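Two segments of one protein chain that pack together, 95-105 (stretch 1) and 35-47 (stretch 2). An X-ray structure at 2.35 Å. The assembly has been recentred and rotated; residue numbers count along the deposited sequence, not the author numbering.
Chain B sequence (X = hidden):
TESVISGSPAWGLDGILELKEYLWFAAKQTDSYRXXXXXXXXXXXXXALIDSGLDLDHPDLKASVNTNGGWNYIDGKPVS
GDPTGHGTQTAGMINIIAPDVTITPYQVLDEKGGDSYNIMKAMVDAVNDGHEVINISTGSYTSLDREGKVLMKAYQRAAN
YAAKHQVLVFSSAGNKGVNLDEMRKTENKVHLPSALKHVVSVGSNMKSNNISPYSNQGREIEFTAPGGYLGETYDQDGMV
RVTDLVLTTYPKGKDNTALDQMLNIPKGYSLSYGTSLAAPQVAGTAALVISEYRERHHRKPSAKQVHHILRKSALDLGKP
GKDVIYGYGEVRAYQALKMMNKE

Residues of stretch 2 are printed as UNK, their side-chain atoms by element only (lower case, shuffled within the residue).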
ATOM      1  N   ASN B  95      -5.906  -8.646  -6.166  1.00 29.73           N
ATOM      2  CA  ASN B  95      -6.746  -9.364  -7.118  1.00 28.80           C
ATOM      3  C   ASN B  95      -7.065 -10.817  -6.743  1.00 30.27           C
ATOM      4  O   ASN B  95      -8.201 -11.256  -6.891  1.00 28.47           O
ATOM      5  CB  ASN B  95      -6.103  -9.347  -8.499  1.00 30.76           C
ATOM      6  CG  ASN B  95      -6.961 -10.018  -9.533  1.00 29.55           C
ATOM      7  OD1 ASN B  95      -8.038  -9.532  -9.866  1.00 31.89           O
ATOM      8  ND2 ASN B  95      -6.518 -11.166 -10.013  1.00 32.23           N
ATOM      9  N   ILE B  96      -6.070 -11.562  -6.258  1.00 28.03           N
ATOM     10  CA  ILE B  96      -6.264 -12.989  -6.000  1.00 28.20           C
ATOM     11  C   ILE B  96      -7.316 -13.209  -4.900  1.00 31.26           C
ATOM     12  O   ILE B  96      -8.042 -14.195  -4.938  1.00 33.47           O
ATOM     13  CB  ILE B  96      -4.931 -13.696  -5.640  1.00 27.34           C
ATOM     14  CG1 ILE B  96      -5.089 -15.202  -5.752  1.00 26.98           C
ATOM     15  CG2 ILE B  96      -4.394 -13.284  -4.273  1.00 26.80           C
ATOM     16  CD1 ILE B  96      -5.395 -15.708  -7.154  1.00 28.62           C
ATOM     17  N   ILE B  97      -7.448 -12.245  -3.983  1.00 29.29           N
ATOM     18  CA  ILE B  97      -8.463 -12.291  -2.931  1.00 28.96           C
ATOM     19  C   ILE B  97      -9.813 -11.699  -3.373  1.00 28.24           C
ATOM     20  O   ILE B  97     -10.885 -12.263  -3.084  1.00 27.64           O
ATOM     21  CB  ILE B  97      -7.957 -11.521  -1.666  1.00 30.20           C
ATOM     22  CG1 ILE B  97      -6.947 -12.394  -0.918  1.00 27.16           C
ATOM     23  CG2 ILE B  97      -9.108 -11.163  -0.749  1.00 26.24           C
ATOM     24  CD1 ILE B  97      -6.001 -11.656  -0.089  1.00 29.72           C
ATOM     25  N   ALA B  98      -9.749 -10.632  -4.161  1.00 26.15           N
ATOM     26  CA  ALA B  98     -10.935  -9.925  -4.618  1.00 27.96           C
ATOM     27  C   ALA B  98     -10.834  -9.669  -6.107  1.00 30.32           C
ATOM     28  O   ALA B  98     -10.482  -8.562  -6.526  1.00 31.71           O
ATOM     29  CB  ALA B  98     -11.088  -8.625  -3.885  1.00 27.74           C
ATOM     30  N   PRO B  99     -11.108 -10.699  -6.909  1.00 28.18           N
ATOM     31  CA  PRO B  99     -10.801 -10.602  -8.338  1.00 32.70           C
ATOM     32  C   PRO B  99     -11.651  -9.601  -9.107  1.00 33.92           C
ATOM     33  O   PRO B  99     -11.225  -9.172 -10.166  1.00 34.24           O
ATOM     34  CB  PRO B  99     -11.018 -12.046  -8.851  1.00 33.82           C
ATOM     35  CG  PRO B  99     -11.699 -12.787  -7.753  1.00 36.78           C
ATOM     36  CD  PRO B  99     -11.396 -12.078  -6.474  1.00 30.44           C
ATOM     37  N   ASP B 100     -12.781  -9.172  -8.566  1.00 35.01           N
ATOM     38  CA  ASP B 100     -13.645  -8.274  -9.322  1.00 36.08           C
ATOM     39  C   ASP B 100     -13.628  -6.811  -8.862  1.00 37.14           C
ATOM     40  O   ASP B 100     -14.239  -5.976  -9.527  1.00 38.57           O
ATOM     41  CB  ASP B 100     -15.085  -8.803  -9.283  1.00 36.39           C
ATOM     42  CG  ASP B 100     -15.270 -10.034 -10.141  1.00 38.95           C
ATOM     43  OD1 ASP B 100     -14.531 -10.139 -11.136  1.00 31.60           O
ATOM     44  OD2 ASP B 100     -16.114 -10.907  -9.797  1.00 36.51           O
ATOM     45  N   VAL B 101     -12.952  -6.480  -7.756  1.00 36.05           N
ATOM     46  CA  VAL B 101     -12.874  -5.066  -7.362  1.00 34.33           C
ATOM     47  C   VAL B 101     -12.012  -4.312  -8.342  1.00 36.56           C
ATOM     48  O   VAL B 101     -11.125  -4.892  -8.978  1.00 34.60           O
ATOM     49  CB  VAL B 101     -12.332  -4.852  -5.947  1.00 36.18           C
ATOM     50  CG1 VAL B 101     -13.348  -5.337  -4.928  1.00 31.70           C
ATOM     51  CG2 VAL B 101     -10.985  -5.514  -5.779  1.00 35.61           C
ATOM     52  N   THR B 102     -12.262  -3.011  -8.488  1.00 36.57           N
ATOM     53  CA  THR B 102     -11.495  -2.259  -9.474  1.00 34.25           C
ATOM     54  C   THR B 102     -10.165  -1.840  -8.853  1.00 33.05           C
ATOM     55  O   THR B 102     -10.093  -1.550  -7.658  1.00 31.06           O
ATOM     56  CB  THR B 102     -12.290  -1.026  -9.987  1.00 35.40           C
ATOM     57  OG1 THR B 102     -13.412  -1.471 -10.763  1.00 36.78           O
ATOM     58  CG2 THR B 102     -11.420  -0.131 -10.844  1.00 32.40           C
ATOM     59  N   ILE B 103      -9.096  -1.862  -9.640  1.00 34.99           N
ATOM     60  CA  ILE B 103      -7.804  -1.451  -9.114  1.00 38.49           C
ATOM     61  C   ILE B 103      -7.301  -0.249  -9.905  1.00 37.73           C
ATOM     62  O   ILE B 103      -7.177  -0.322 -11.115  1.00 38.52           O
ATOM     63  CB  ILE B 103      -6.748  -2.594  -9.187  1.00 36.33           C
ATOM     64  CG1 ILE B 103      -7.122  -3.771  -8.288  1.00 35.14           C
ATOM     65  CG2 ILE B 103      -5.372  -2.086  -8.799  1.00 34.97           C
ATOM     66  CD1 ILE B 103      -6.320  -5.056  -8.594  1.00 33.21           C
ATOM     67  N   THR B 104      -6.976   0.844  -9.225  1.00 37.12           N
ATOM     68  CA  THR B 104      -6.471   2.026  -9.920  1.00 37.85           C
ATOM     69  C   THR B 104      -5.033   2.338  -9.537  1.00 34.67           C
ATOM     70  O   THR B 104      -4.755   2.634  -8.375  1.00 36.87           O
ATOM     71  CB  THR B 104      -7.300   3.278  -9.600  1.00 40.55           C
ATOM     72  OG1 THR B 104      -8.703   2.997  -9.703  1.00 35.67           O
ATOM     73  CG2 THR B 104      -6.905   4.421 -10.521  1.00 32.99           C
ATOM     74  N   PRO B 105      -4.127   2.351 -10.525  1.00 37.65           N
ATOM     75  CA  PRO B 105      -2.707   2.619 -10.252  1.00 34.49           C
ATOM     76  C   PRO B 105      -2.432   4.116 -10.089  1.00 39.92           C
ATOM     77  O   PRO B 105      -2.824   4.898 -10.960  1.00 41.27           O
ATOM     78  CB  PRO B 105      -1.995   2.068 -11.498  1.00 34.97           C
ATOM     79  CG  PRO B 105      -3.018   2.246 -12.617  1.00 40.12           C
ATOM     80  CD  PRO B 105      -4.398   2.120 -11.963  1.00 37.00           C
ATOM     81  N   UNK B  35     -14.413 -18.396  -1.178  1.00 35.98           N
ATOM     82  CA  UNK B  35     -14.879 -17.019  -1.056  1.00 32.89           C
ATOM     83  C   UNK B  35     -15.291 -16.432  -2.411  1.00 35.27           C
ATOM     84  O   UNK B  35     -16.127 -15.524  -2.445  1.00 35.95           O
ATOM     85  c   UNK B  35     -13.403 -16.585   0.966  1.00 27.18           C
ATOM     86  o   UNK B  35     -12.621 -15.995  -1.243  1.00 31.22           O
ATOM     87  c   UNK B  35     -13.792 -16.088  -0.409  1.00 35.83           C
ATOM     88  N   UNK B  36     -14.780 -16.992  -3.518  1.00 31.93           N
ATOM     89  CA  UNK B  36     -15.161 -16.511  -4.851  1.00 32.96           C
ATOM     90  C   UNK B  36     -16.639 -16.668  -5.095  1.00 35.61           C
ATOM     91  O   UNK B  36     -17.215 -15.920  -5.874  1.00 38.70           O
ATOM     92  c   UNK B  36     -12.317 -15.985  -5.289  1.00 30.30           C
ATOM     93  c   UNK B  36     -10.947 -15.762  -5.369  1.00 31.90           C
ATOM     94  c   UNK B  36     -10.771 -17.509  -6.999  1.00 32.71           C
ATOM     95  c   UNK B  36     -12.936 -16.962  -6.072  1.00 33.23           C
ATOM     96  c   UNK B  36     -10.179 -16.535  -6.228  1.00 32.32           C
ATOM     97  c   UNK B  36     -12.143 -17.721  -6.915  1.00 32.09           C
ATOM     98  o   UNK B  36      -8.824 -16.319  -6.331  1.00 31.31           O
ATOM     99  c   UNK B  36     -14.423 -17.237  -5.972  1.00 33.17           C
ATOM    100  N   UNK B  37     -17.253 -17.664  -4.473  1.00 35.14           N
ATOM    101  CA  UNK B  37     -18.696 -17.836  -4.612  1.00 37.66           C
ATOM    102  C   UNK B  37     -19.470 -17.198  -3.455  1.00 40.20           C
ATOM    103  O   UNK B  37     -20.684 -17.206  -3.469  1.00 47.31           O
ATOM    104  c   UNK B  37     -18.845 -20.160  -3.585  1.00 42.30           C
ATOM    105  c   UNK B  37     -19.355 -21.588  -3.737  1.00 45.06           C
ATOM    106  c   UNK B  37     -19.063 -19.314  -4.797  1.00 35.80           C
ATOM    107  n   UNK B  37     -20.421 -21.751  -4.484  1.00 49.35           N
ATOM    108  o   UNK B  37     -18.875 -22.496  -3.075  1.00 60.37           O
ATOM    109  N   UNK B  38     -18.765 -16.646  -2.469  1.00 38.82           N
ATOM    110  CA  UNK B  38     -19.401 -15.928  -1.367  1.00 34.54           C
ATOM    111  C   UNK B  38     -19.418 -14.435  -1.699  1.00 36.29           C
ATOM    112  O   UNK B  38     -20.452 -13.780  -1.623  1.00 42.38           O
ATOM    113  c   UNK B  38     -19.375 -15.405   1.120  1.00 40.30           C
ATOM    114  c   UNK B  38     -19.750 -18.378   0.437  1.00 44.76           C
ATOM    115  c   UNK B  38     -18.454 -17.629   0.302  1.00 37.37           C
ATOM    116  c   UNK B  38     -18.653 -16.136  -0.022  1.00 40.54           C
ATOM    117  N   UNK B  39     -18.260 -13.904  -2.066  1.00 35.05           N
ATOM    118  CA  UNK B  39     -18.138 -12.520  -2.466  1.00 33.75           C
ATOM    119  C   UNK B  39     -16.856 -12.396  -3.269  1.00 35.33           C
ATOM    120  O   UNK B  39     -15.741 -12.477  -2.746  1.00 33.58           O
ATOM    121  c   UNK B  39     -17.977 -10.086  -1.643  1.00 33.47           C
ATOM    122  o   UNK B  39     -20.251  -9.527  -2.234  1.00 34.71           O
ATOM    123  c   UNK B  39     -18.144 -11.568  -1.258  1.00 35.08           C
ATOM    124  c   UNK B  39     -19.069  -9.602  -2.619  1.00 36.78           C
ATOM    125  o   UNK B  39     -18.733  -9.275  -3.781  1.00 39.91           O
ATOM    126  N   UNK B  40     -17.034 -12.097  -4.543  1.00 36.67           N
ATOM    127  CA  UNK B  40     -15.926 -12.011  -5.465  1.00 34.57           C
ATOM    128  C   UNK B  40     -15.478 -10.564  -5.607  1.00 36.57           C
ATOM    129  O   UNK B  40     -14.507 -10.288  -6.314  1.00 38.93           O
ATOM    130  c   UNK B  40     -15.254 -13.323  -7.579  1.00 36.38           C
ATOM    131  c   UNK B  40     -13.904 -14.414 -10.249  1.00 37.68           C
ATOM    132  c   UNK B  40     -16.346 -12.610  -6.812  1.00 34.89           C
ATOM    133  n   UNK B  40     -14.766 -14.941  -9.379  1.00 36.10           N
ATOM    134  n   UNK B  40     -12.949 -15.156 -10.788  1.00 32.85           N
ATOM    135  n   UNK B  40     -14.011 -13.136 -10.591  1.00 40.17           N
ATOM    136  c   UNK B  40     -15.830 -14.175  -8.738  1.00 37.88           C
ATOM    137  N   UNK B  41     -16.195  -9.646  -4.942  1.00 33.63           N
ATOM    138  CA  UNK B  41     -15.917  -8.221  -5.049  1.00 31.21           C
ATOM    139  C   UNK B  41     -16.770  -7.478  -6.065  1.00 35.72           C
ATOM    140  O   UNK B  41     -17.231  -8.062  -7.057  1.00 40.28           O
ATOM    141  N   UNK B  42     -17.000  -6.191  -5.818  1.00 35.14           N
ATOM    142  CA  UNK B  42     -17.764  -5.350  -6.749  1.00 34.57           C
ATOM    143  C   UNK B  42     -16.852  -4.522  -7.625  1.00 34.71           C
ATOM    144  O   UNK B  42     -15.943  -3.883  -7.131  1.00 35.20           O
ATOM    145  c   UNK B  42     -19.869  -5.147  -5.319  1.00 36.55           C
ATOM    146  n   UNK B  42     -21.266  -6.585  -4.423  1.00 36.89           N
ATOM    147  c   UNK B  42     -21.704  -5.376  -4.117  1.00 34.45           C
ATOM    148  n   UNK B  42     -20.876  -4.492  -4.635  1.00 36.37           N
ATOM    149  c   UNK B  42     -18.750  -4.423  -6.009  1.00 34.71           C
ATOM    150  c   UNK B  42     -20.122  -6.469  -5.177  1.00 33.72           C
ATOM    151  N   UNK B  43     -17.104  -4.527  -8.942  1.00 37.38           N
ATOM    152  CA  UNK B  43     -16.345  -3.660  -9.841  1.00 35.84           C
ATOM    153  C   UNK B  43     -16.381  -2.187  -9.437  1.00 33.98           C
ATOM    154  O   UNK B  43     -15.433  -1.496  -9.762  1.00 36.35           O
ATOM    155  c   UNK B  43     -17.622  -5.219 -11.115  1.00 36.83           C
ATOM    156  c   UNK B  43     -17.046  -3.864 -11.193  1.00 36.11           C
ATOM    157  c   UNK B  43     -18.000  -5.442  -9.678  1.00 34.38           C
ATOM    158  N   UNK B  44     -17.425  -1.720  -8.754  1.00 37.47           N
ATOM    159  CA  UNK B  44     -17.516  -0.294  -8.377  1.00 40.10           C
ATOM    160  C   UNK B  44     -17.019  -0.012  -6.958  1.00 36.89           C
ATOM    161  O   UNK B  44     -17.214   1.083  -6.435  1.00 41.17           O
ATOM    162  o   UNK B  44     -19.634  -1.499  -7.153  1.00 42.94           O
ATOM    163  o   UNK B  44     -20.926   0.263  -7.275  1.00 41.43           O
ATOM    164  c   UNK B  44     -18.948   0.241  -8.547  1.00 37.67           C
ATOM    165  c   UNK B  44     -19.902  -0.367  -7.584  1.00 40.05           C
ATOM    166  N   UNK B  45     -16.442  -1.020  -6.316  1.00 35.26           N
ATOM    167  CA  UNK B  45     -15.567  -0.775  -5.173  1.00 37.60           C
ATOM    168  C   UNK B  45     -14.149  -0.608  -5.722  1.00 36.39           C
ATOM    169  O   UNK B  45     -13.665  -1.444  -6.485  1.00 35.75           O
ATOM    170  c   UNK B  45     -14.384  -1.844  -3.210  1.00 31.48           C
ATOM    171  c   UNK B  45     -16.919  -1.907  -3.375  1.00 34.19           C
ATOM    172  c   UNK B  45     -15.602  -1.912  -4.134  1.00 38.01           C
ATOM    173  N   UNK B  46     -13.492   0.491  -5.378  1.00 37.81           N
ATOM    174  CA  UNK B  46     -12.206   0.803  -6.011  1.00 37.32           C
ATOM    175  C   UNK B  46     -11.073   0.825  -4.976  1.00 36.75           C
ATOM    176  O   UNK B  46     -11.184   1.472  -3.916  1.00 34.57           O
ATOM    177  c   UNK B  46     -13.213   2.187  -7.936  1.00 43.36           C
ATOM    178  c   UNK B  46     -13.620   4.686  -8.067  1.00 46.17           C
ATOM    179  c   UNK B  46     -13.063   3.459  -8.772  1.00 40.34           C
ATOM    180  n   UNK B  46     -13.322   5.906  -8.890  1.00 47.78           N
ATOM    181  c   UNK B  46     -12.269   2.165  -6.742  1.00 37.17           C
ATOM    182  N   UNK B  47      -9.992   0.127  -5.294  1.00 33.75           N
ATOM    183  CA  UNK B  47      -8.794   0.102  -4.462  1.00 31.85           C
ATOM    184  C   UNK B  47      -7.696   0.884  -5.170  1.00 31.27           C
ATOM    185  O   UNK B  47      -7.347   0.585  -6.316  1.00 33.76           O
ATOM    186  c   UNK B  47      -7.011  -1.361  -3.396  1.00 28.82           C
ATOM    187  c   UNK B  47      -8.318  -1.351  -4.170  1.00 33.77           C
ATOM    188  c   UNK B  47      -9.409  -2.145  -3.429  1.00 30.98           C
TER
HETATM  189  O   HOH W   1     -13.038 -13.657  -3.067  1.00 31.86           O
HETATM  190  O   HOH W   2     -18.562 -10.439  -8.607  1.00 35.95           O

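Position 35 has three side-chain atoms: one carbon carrying an oxygen and a carbon. This is Thr35. Its OG1 lies 3.0 Å from water 1, which accepts from it and donates to Ile97 O at 2.6 Å.

Position 36 has one carbon, then a six-carbon ring bearing an oxygen. The oxygen at position 36 lies 2.7 Å from Ile96 O, and Pro99 CG sits over one ring face. That phenol is Tyr36. Its OH donates the hydrogen bond to Ile96 O. Pro99 CG is 4.3 Å from the ring centroid, a CH-pi contact.

Position 37 has three carbons, the third carrying an oxygen and a nitrogen. Three carbons make it the longer amide, Gln37. It is out of reach of stretch 1.

Position 38 has four carbons, forked at the first, with one arm two carbons long. This is Ile38, also out of reach.

Position 39 has three carbons, the third carrying two oxygens. This is Glu39. Its OE1 accepts from the backbone N of position 41 at 2.8 Å, so its carboxylate braces its own loop. Water 1 also donates to Glu39 O, 3.0 Å away.

Position 40 has three carbons, a nitrogen, then a carbon carrying two more nitrogens. One end nitrogen of position 40 lies 3.1 Å from Asp100 OD1, and Pro99 CB covers one face of the group. The guanidinium identifies Arg40. Its NH1 forms the salt bridge with Asp100 OD1 and donates to Asp100 OD2 at 3.2 Å. Arg40 O accepts from Asp100 N at 3.0 Å.

Position 41 has no side-chain atoms, so it is Gly41. An ideal CB would be 2.9 Å from Val101 CG1, a clash. Its backbone angles (96/151) also call for glycine.

Position 42 has one carbon, then a five-membered ring of three carbons and two nitrogens. This is His42. Its CA-to-CB bond points away from stretch 1; His42 O receives a CA-H...O contact from Val101 CA at 3.3 Å.

Position 43 has three carbons closing a ring onto the backbone N. Its CA approaches Asp100 O at 3.1 Å in another CA-H...O contact. This is Pro43.

Position 44 has two carbons, the second carrying two oxygens. This is Asp44. Its CA-to-CB bond points away from stretch 1, and the residue is exposed.

Position 45 has one carbon carrying two others. One end carbon of position 45 packs 4.0 Å from Val101 CG1. This is Val45, and that carbon is CG1. Val45 O accepts from Thr102 N at 2.9 Å.

Position 46 has four carbons in a row ending in nitrogen. The second carbon of position 46 lies 3.9 Å from Thr102 CB, while the chain end leads away. This is Lys46.

Position 47 again has one carbon carrying two. One end carbon of position 47 is 4.4 Å from Val101 CG2. This is Val47, and that carbon is CG2.

The contact works in two parts. Residues 102-103 and 46-47 pair as parallel strands. Val47 N donates to Thr102 O, and Thr104 N donates to Val47 O, each at 2.9 Å. Thr102 and Lys46 share one sheet face; Ile103 and Val47 share the other. Before the strands, Tyr36 and Arg40 reach Ile96, Pro99 and Asp100, combining polar bonds with proline packing. Together the stretches bury 770 Å².

Stretch 2, residues 35-47: TYQIERGHPDVKV
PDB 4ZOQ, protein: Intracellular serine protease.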